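Local coordinates for Co-type Nitrile Hydratase beta subunit (Pseudomonas putida, PDB 3QYH), which probably pairs with a partner subunit to form a nitrile hydratase that hydrates nitriles to amides at a low-spin cobalt(III) site, at residues Thr32-Ser35 and Leu36-Leu40; Gly66-Tyr69 and Glu70-Leu73; Gly44-Leu48 and Asp49-His53. All blocks are in the same frame, centred on the assembly; numbering follows the deposited sequence.

Contact 1: Thr32-Ser35 and Leu36-Leu40; sequences TVMS and LLPAL
A proline kink inside helix 28-43 is set where the ring of P38 meets the carbonyls of M34 and S35, a textbook case of an imino acid interrupting helical bonding. P38 CD lies 3.2 Å from M34 O, so the ring occupies the place where an N-H from the next turn would have come. M34 O is instead taken by L37 N at 3.3 Å, a three-residue step in which the donor stands 55° above the carbonyl plane. Two residues earlier the four-residue step is kept, L36 N lying 3.1 Å from T32 O, though the same N-H also makes a weak bond to V33 O. The M34 side chain runs forward along the helix and lays its CE methyl 4.4 Å from P38 CG. S35 turns OG back along the chain (chi1 66°), where it bonds to K31 O. With an alanine here in place of P38, the M34 methyl would probably lose its apolar neighbour and the helix the steric wedge behind its bend. V33 and L37 pack on W72, while T32, V33, S35 and L36 pack on apolar side chains of the partner subunit. This is a proline-kinked helix packed between helix 68-82 and the partner subunit.

Contact 2: Gly66-Tyr69 and Glu70-Leu73; sequences GTYY and ELWL
The backbone runs extended through G66 and T67, just after helix 60-65, and then turns at Y68 into helix 68-82, whose first turn brings L71 N 2.9 Å from Y68 O. T67 holds the N-cap position, and beyond it Y68, Y69 and W72 gather into an aromatic cluster. The start of the helix illustrates half of a capping box. E70, its chain extended beyond CG, swings its carboxylate back so that a single oxygen, OE2, is gripped twice by T67. T67 N reaches OE2 at 2.8 Å from above the carboxylate plane, while T67 OG1 donates to the anti lone pair at 2.9 Å. Two bonds from one residue should hold the carboxylate against turning, although the T67 hydroxyl caps no backbone N-H.

The cluster lies on another side of the same turn. Y68 has CG anti to its backbone N (chi1 -176°), which carries the ring across the indole of W72, with CE2 3.5 Å from W72 CE2. Y69 presents its edge to the same indole face in a T-shaped arrangement, the planes 86° apart, and it also takes Y68 CD2 over the centre of its own ring. F51 meets W72 edge-to-face from helix 48-56. The hydroxyl of Y68 lies close by the indole, OH 3.1 Å from W72 NE1, and bonds to a polar side chain of the partner subunit; the Y68 side chain is about 6 Å from the bound cobalt ion. At the T-shaped junction, Y69 CE1 lies 3.8 Å from W72 CZ3.

Contact 3: Gly44-Leu48 and Asp49-His53; sequences GNFNL and DEFRH
N47 OD1 accepts the backbone N-H of E50 at 2.8 Å, nearly along the C=O axis, and E50 OE1 repays it by taking N47 N at 2.8 Å through its anti lone pair. This reciprocal pair is a capping box at the start of helix 48-56. N47 folds its amide over the first turn (chi1 67°), where it crosses the E50 side chain at about a right angle. N47 ND2 bonds to A174 O, and E50 OE2 forms a salt bridge with K83. The next N-H, that of F51, bonds to N47 O at 3.0 Å. F46 CE1 lies 3.8 Å from F51 CD2, the two rings pointing the same way; joining the residue before the N-cap to the fourth after it, this is a hydrophobic staple. L48, which also touches F51, sets CG over one face of the R52 guanidinium, toward its rim, with CD2 3.6 Å from R52 NH2. R52 NE and NH2 each bond to a modified side chain of the partner subunit, and NH1 forms a salt bridge with an acidic one. The R52 side chain is about 5 Å from the cobalt ion, consistent with the oxidised-cysteine metal site of nitrile hydratases.

How the contacts relate
The chain order is contact 1, contact 3, contact 2, all in the N-terminal helical part, with contact 3 touching helix 171-174 of the later, sheet-forming part. Contact 1 lies on helix 28-43, contact 3 joins the following loop to helix 48-56, and contact 2 opens helix 68-82. The centres of contacts 1 and 2 lie about 12 Å apart, those of contacts 1 and 3 about 13 Å, and those of contacts 2 and 3 about 15 Å. L37 meets F46 and F51, and F51 CZ lies 3.5 Å from W72 CD1. The apolar side chains pack together between the helices, and the two helix starts place Y68 and R52 near the cobalt ion and partner subunit.

Contact 1: Thr32-Ser35 and Leu36-Leu40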
loop_
_atom_site.group_PDB
_atom_site.type_symbol
_atom_site.label_atom_id
_atom_site.label_comp_id
_atom_site.label_asym_id
_atom_site.label_seq_id
_atom_site.Cartn_x
_atom_site.Cartn_y
_atom_site.Cartn_z
ATOM N N THR B 32 -1.541 -14.951 -12.251
ATOM C CA THR B 32 -2.794 -14.697 -12.961
ATOM C C THR B 32 -3.657 -13.682 -12.220
ATOM O O THR B 32 -4.146 -12.697 -12.815
ATOM C CB THR B 32 -3.586 -16.016 -13.106
ATOM O OG1 THR B 32 -2.750 -16.985 -13.750
ATOM C CG2 THR B 32 -4.870 -15.805 -13.912
ATOM N N VAL B 33 -3.873 -13.912 -10.926
ATOM C CA VAL B 33 -4.729 -13.009 -10.155
ATOM C C VAL B 33 -4.143 -11.590 -10.116
ATOM O O VAL B 33 -4.830 -10.588 -10.341
ATOM C CB VAL B 33 -4.964 -13.538 -8.711
ATOM C CG1 VAL B 33 -5.735 -12.504 -7.905
ATOM C CG2 VAL B 33 -5.751 -14.878 -8.750
ATOM N N MET B 34 -2.855 -11.485 -9.835
ATOM C CA MET B 34 -2.241 -10.164 -9.761
ATOM C C MET B 34 -2.393 -9.414 -11.091
ATOM O O MET B 34 -2.765 -8.245 -11.109
ATOM C CB MET B 34 -0.764 -10.280 -9.378
ATOM C CG MET B 34 -0.075 -8.941 -9.202
ATOM S SD MET B 34 0.614 -8.319 -10.781
ATOM C CE MET B 34 0.394 -6.568 -10.550
ATOM N N SER B 35 -2.152 -10.096 -12.209
ATOM C CA SER B 35 -2.143 -9.410 -13.505
ATOM C C SER B 35 -3.552 -9.032 -13.984
ATOM O O SER B 35 -3.714 -8.159 -14.834
ATOM C CB SER B 35 -1.403 -10.227 -14.578
ATOM O OG SER B 35 -2.103 -11.420 -14.846
ATOM N N LEU B 36 -4.569 -9.669 -13.421
ATOM C CA LEU B 36 -5.949 -9.329 -13.756
ATOM C C LEU B 36 -6.331 -7.931 -13.288
ATOM O O LEU B 36 -7.170 -7.270 -13.933
ATOM C CB LEU B 36 -6.916 -10.346 -13.147
ATOM C CG LEU B 36 -6.996 -11.688 -13.879
ATOM C CD1 LEU B 36 -7.942 -12.633 -13.125
ATOM C CD2 LEU B 36 -7.447 -11.493 -15.327
ATOM N N LEU B 37 -5.734 -7.457 -12.189
ATOM C CA LEU B 37 -6.156 -6.168 -11.645
ATOM C C LEU B 37 -5.939 -4.996 -12.604
ATOM O O LEU B 37 -6.867 -4.240 -12.872
ATOM C CB LEU B 37 -5.470 -5.863 -10.318
ATOM C CG LEU B 37 -6.161 -4.999 -9.268
ATOM C CD1 LEU B 37 -5.212 -4.190 -8.374
ATOM C CD2 LEU B 37 -7.482 -4.273 -9.636
ATOM N N PRO B 38 -4.711 -4.829 -13.115
ATOM C CA PRO B 38 -4.498 -3.720 -14.062
ATOM C C PRO B 38 -5.342 -3.906 -15.318
ATOM O O PRO B 38 -5.801 -2.922 -15.925
ATOM C CB PRO B 38 -3.012 -3.836 -14.433
ATOM C CG PRO B 38 -2.429 -4.800 -13.472
ATOM C CD PRO B 38 -3.491 -5.629 -12.894
ATOM N N ALA B 39 -5.546 -5.151 -15.731
ATOM C CA ALA B 39 -6.347 -5.381 -16.938
ATOM C C ALA B 39 -7.797 -4.902 -16.733
ATOM O O ALA B 39 -8.376 -4.233 -17.589
ATOM C CB ALA B 39 -6.294 -6.860 -17.353
ATOM N N LEU B 40 -8.371 -5.208 -15.578
ATOM C CA LEU B 40 -9.757 -4.865 -15.324
ATOM C C LEU B 40 -9.918 -3.387 -14.998
ATOM O O LEU B 40 -10.910 -2.780 -15.378
ATOM C CB LEU B 40 -10.343 -5.747 -14.212
ATOM C CG LEU B 40 -10.378 -7.237 -14.546
ATOM C CD1 LEU B 40 -10.755 -8.082 -13.312
ATOM C CD2 LEU B 40 -11.338 -7.522 -15.720
#

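Contact 2: Gly66-Tyr69 and Glu70-Leu73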
loop_
_atom_site.group_PDB
_atom_site.type_symbol
_atom_site.label_atom_id
_atom_site.label_comp_id
_atom_site.label_asym_id
_atom_site.label_seq_id
_atom_site.Cartn_x
_atom_site.Cartn_y
_atom_site.Cartn_z
ATOM N N GLY B 66 -8.057 -16.149 4.128
ATOM C CA GLY B 66 -7.593 -16.052 2.749
ATOM C C GLY B 66 -6.167 -15.502 2.650
ATOM O O GLY B 66 -5.828 -14.534 3.327
ATOM N N THR B 67 -5.326 -16.103 1.811
ATOM C CA THR B 67 -4.051 -15.473 1.493
ATOM C C THR B 67 -4.331 -14.211 0.670
ATOM O O THR B 67 -5.444 -14.013 0.184
ATOM C CB THR B 67 -3.104 -16.415 0.729
ATOM O OG1 THR B 67 -3.697 -16.770 -0.525
ATOM C CG2 THR B 67 -2.839 -17.680 1.532
ATOM N N TYR B 68 -3.334 -13.348 0.517
ATOM C CA TYR B 68 -3.583 -12.037 -0.080
ATOM C C TYR B 68 -4.324 -12.071 -1.426
ATOM O O TYR B 68 -5.332 -11.385 -1.599
ATOM C CB TYR B 68 -2.282 -11.253 -0.211
ATOM C CG TYR B 68 -2.491 -9.853 -0.729
ATOM C CD1 TYR B 68 -3.007 -8.854 0.099
ATOM C CD2 TYR B 68 -2.160 -9.528 -2.047
ATOM C CE1 TYR B 68 -3.193 -7.577 -0.361
ATOM C CE2 TYR B 68 -2.334 -8.249 -2.532
ATOM C CZ TYR B 68 -2.858 -7.273 -1.686
ATOM O OH TYR B 68 -3.025 -5.989 -2.162
ATOM N N TYR B 69 -3.823 -12.845 -2.383
ATOM C CA TYR B 69 -4.426 -12.843 -3.701
ATOM C C TYR B 69 -5.789 -13.560 -3.746
ATOM O O TYR B 69 -6.539 -13.410 -4.707
ATOM C CB TYR B 69 -3.451 -13.354 -4.763
ATOM C CG TYR B 69 -2.308 -12.374 -5.001
ATOM C CD1 TYR B 69 -2.548 -11.117 -5.582
ATOM C CD2 TYR B 69 -1.009 -12.686 -4.619
ATOM C CE1 TYR B 69 -1.532 -10.199 -5.778
ATOM C CE2 TYR B 69 0.047 -11.767 -4.830
ATOM C CZ TYR B 69 -0.238 -10.529 -5.395
ATOM O OH TYR B 69 0.769 -9.638 -5.606
ATOM N N GLU B 70 -6.134 -14.296 -2.690
ATOM C CA GLU B 70 -7.501 -14.783 -2.569
ATOM C C GLU B 70 -8.466 -13.629 -2.356
ATOM O O GLU B 70 -9.611 -13.692 -2.797
ATOM C CB GLU B 70 -7.641 -15.785 -1.430
ATOM C CG GLU B 70 -7.012 -17.104 -1.712
ATOM C CD GLU B 70 -7.101 -18.024 -0.510
ATOM O OE1 GLU B 70 -8.217 -18.482 -0.205
ATOM O OE2 GLU B 70 -6.057 -18.259 0.131
ATOM N N LEU B 71 -8.018 -12.573 -1.673
ATOM C CA LEU B 71 -8.871 -11.393 -1.499
ATOM C C LEU B 71 -9.166 -10.747 -2.861
ATOM O O LEU B 71 -10.294 -10.348 -3.143
ATOM C CB LEU B 71 -8.210 -10.356 -0.586
ATOM C CG LEU B 71 -7.587 -10.925 0.700
ATOM C CD1 LEU B 71 -6.960 -9.785 1.492
ATOM C CD2 LEU B 71 -8.617 -11.669 1.519
ATOM N N TRP B 72 -8.152 -10.644 -3.705
ATOM C CA TRP B 72 -8.351 -10.076 -5.032
ATOM C C TRP B 72 -9.280 -10.954 -5.863
ATOM O O TRP B 72 -10.168 -10.446 -6.562
ATOM C CB TRP B 72 -7.015 -9.932 -5.760
ATOM C CG TRP B 72 -6.140 -8.825 -5.242
ATOM C CD1 TRP B 72 -6.184 -8.256 -4.006
ATOM C CD2 TRP B 72 -5.088 -8.162 -5.956
ATOM N NE1 TRP B 72 -5.218 -7.275 -3.901
ATOM C CE2 TRP B 72 -4.535 -7.195 -5.080
ATOM C CE3 TRP B 72 -4.559 -8.289 -7.250
ATOM C CZ2 TRP B 72 -3.471 -6.361 -5.456
ATOM C CZ3 TRP B 72 -3.503 -7.464 -7.622
ATOM C CH2 TRP B 72 -2.971 -6.516 -6.734
ATOM N N LEU B 73 -9.058 -12.261 -5.811
ATOM C CA LEU B 73 -9.895 -13.205 -6.553
ATOM C C LEU B 73 -11.362 -13.016 -6.162
ATOM O O LEU B 73 -12.254 -13.038 -7.013
ATOM C CB LEU B 73 -9.446 -14.653 -6.306
ATOM C CG LEU B 73 -10.379 -15.733 -6.868
ATOM C CD1 LEU B 73 -10.545 -15.602 -8.384
ATOM C CD2 LEU B 73 -9.880 -17.101 -6.506
#

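Contact 3: Gly44-Leu48 and Asp49-His53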
loop_
_atom_site.group_PDB
_atom_site.type_symbol
_atom_site.label_atom_id
_atom_site.label_comp_id
_atom_site.label_asym_id
_atom_site.label_seq_id
_atom_site.Cartn_x
_atom_site.Cartn_y
_atom_site.Cartn_z
ATOM N N GLY B 44 -11.920 -0.011 -17.106
ATOM C CA GLY B 44 -12.892 0.798 -16.384
ATOM C C GLY B 44 -14.030 -0.044 -15.800
ATOM O O GLY B 44 -15.139 0.441 -15.583
ATOM N N ASN B 45 -13.785 -1.322 -15.543
ATOM C CA ASN B 45 -14.844 -2.157 -14.982
ATOM C C ASN B 45 -15.223 -1.763 -13.545
ATOM O O ASN B 45 -16.343 -2.016 -13.101
ATOM C CB ASN B 45 -14.460 -3.634 -15.002
ATOM C CG ASN B 45 -14.264 -4.184 -16.403
ATOM O OD1 ASN B 45 -13.361 -4.985 -16.615
ATOM N ND2 ASN B 45 -15.143 -3.801 -17.354
ATOM N N PHE B 46 -14.275 -1.188 -12.810
ATOM C CA PHE B 46 -14.527 -0.656 -11.478
ATOM C C PHE B 46 -13.354 0.254 -11.184
ATOM O O PHE B 46 -12.370 0.224 -11.918
ATOM C CB PHE B 46 -14.648 -1.780 -10.434
ATOM C CG PHE B 46 -13.519 -2.799 -10.483
ATOM C CD1 PHE B 46 -12.277 -2.502 -9.968
ATOM C CD2 PHE B 46 -13.709 -4.036 -11.067
ATOM C CE1 PHE B 46 -11.228 -3.442 -10.021
ATOM C CE2 PHE B 46 -12.687 -4.978 -11.133
ATOM C CZ PHE B 46 -11.439 -4.686 -10.595
ATOM N N ASN B 47 -13.468 1.101 -10.163
ATOM C CA ASN B 47 -12.326 1.917 -9.754
ATOM C C ASN B 47 -11.667 1.327 -8.512
ATOM O O ASN B 47 -12.166 0.360 -7.948
ATOM C CB ASN B 47 -12.706 3.399 -9.593
ATOM C CG ASN B 47 -13.664 3.654 -8.431
ATOM O OD1 ASN B 47 -13.538 3.054 -7.363
ATOM N ND2 ASN B 47 -14.616 4.567 -8.631
ATOM N N LEU B 48 -10.544 1.893 -8.091
ATOM C CA LEU B 48 -9.750 1.290 -7.044
ATOM C C LEU B 48 -10.456 1.410 -5.689
ATOM O O LEU B 48 -10.303 0.554 -4.832
ATOM C CB LEU B 48 -8.368 1.958 -6.984
ATOM C CG LEU B 48 -7.321 1.257 -6.130
ATOM C CD1 LEU B 48 -7.103 -0.172 -6.624
ATOM C CD2 LEU B 48 -6.013 2.058 -6.168
ATOM N N ASP B 49 -11.222 2.475 -5.500
ATOM C CA ASP B 49 -11.951 2.642 -4.244
ATOM C C ASP B 49 -13.018 1.562 -4.106
ATOM O O ASP B 49 -13.205 0.999 -3.021
ATOM C CB ASP B 49 -12.559 4.049 -4.133
ATOM C CG ASP B 49 -11.512 5.152 -4.334
ATOM O OD1 ASP B 49 -11.591 5.863 -5.356
ATOM O OD2 ASP B 49 -10.601 5.285 -3.488
ATOM N N GLU B 50 -13.713 1.265 -5.203
ATOM C CA GLU B 50 -14.697 0.199 -5.188
ATOM C C GLU B 50 -13.996 -1.125 -4.904
ATOM O O GLU B 50 -14.537 -1.999 -4.219
ATOM C CB GLU B 50 -15.411 0.108 -6.534
ATOM C CG GLU B 50 -16.260 1.322 -6.848
ATOM C CD GLU B 50 -16.865 1.284 -8.249
ATOM O OE1 GLU B 50 -16.125 1.061 -9.209
ATOM O OE2 GLU B 50 -18.090 1.506 -8.381
ATOM N N PHE B 51 -12.812 -1.278 -5.478
ATOM C CA PHE B 51 -12.037 -2.513 -5.322
ATOM C C PHE B 51 -11.725 -2.704 -3.846
ATOM O O PHE B 51 -11.994 -3.775 -3.271
ATOM C CB PHE B 51 -10.752 -2.453 -6.177
ATOM C CG PHE B 51 -9.805 -3.597 -5.951
ATOM C CD1 PHE B 51 -8.774 -3.484 -5.025
ATOM C CD2 PHE B 51 -9.937 -4.773 -6.665
ATOM C CE1 PHE B 51 -7.890 -4.547 -4.814
ATOM C CE2 PHE B 51 -9.069 -5.840 -6.451
ATOM C CZ PHE B 51 -8.040 -5.727 -5.540
ATOM N N ARG B 52 -11.192 -1.666 -3.208
ATOM C CA ARG B 52 -10.873 -1.777 -1.775
ATOM C C ARG B 52 -12.105 -2.127 -0.955
ATOM O O ARG B 52 -12.043 -2.966 -0.060
ATOM C CB ARG B 52 -10.271 -0.483 -1.230
ATOM C CG ARG B 52 -8.901 -0.133 -1.813
ATOM C CD ARG B 52 -8.184 0.875 -0.914
ATOM N NE ARG B 52 -6.823 1.140 -1.388
ATOM C CZ ARG B 52 -6.519 2.125 -2.224
ATOM N NH1 ARG B 52 -7.472 2.944 -2.663
ATOM N NH2 ARG B 52 -5.269 2.295 -2.615
ATOM N N HIS B 53 -13.232 -1.473 -1.244
ATOM C CA HIS B 53 -14.415 -1.670 -0.417
ATOM C C HIS B 53 -15.051 -3.045 -0.635
ATOM O O HIS B 53 -15.740 -3.568 0.237
ATOM C CB HIS B 53 -15.444 -0.552 -0.655
ATOM C CG HIS B 53 -16.594 -0.591 0.306
ATOM N ND1 HIS B 53 -16.419 -0.646 1.675
ATOM C CD2 HIS B 53 -17.934 -0.583 0.094
ATOM C CE1 HIS B 53 -17.602 -0.678 2.263
ATOM N NE2 HIS B 53 -18.535 -0.631 1.329
#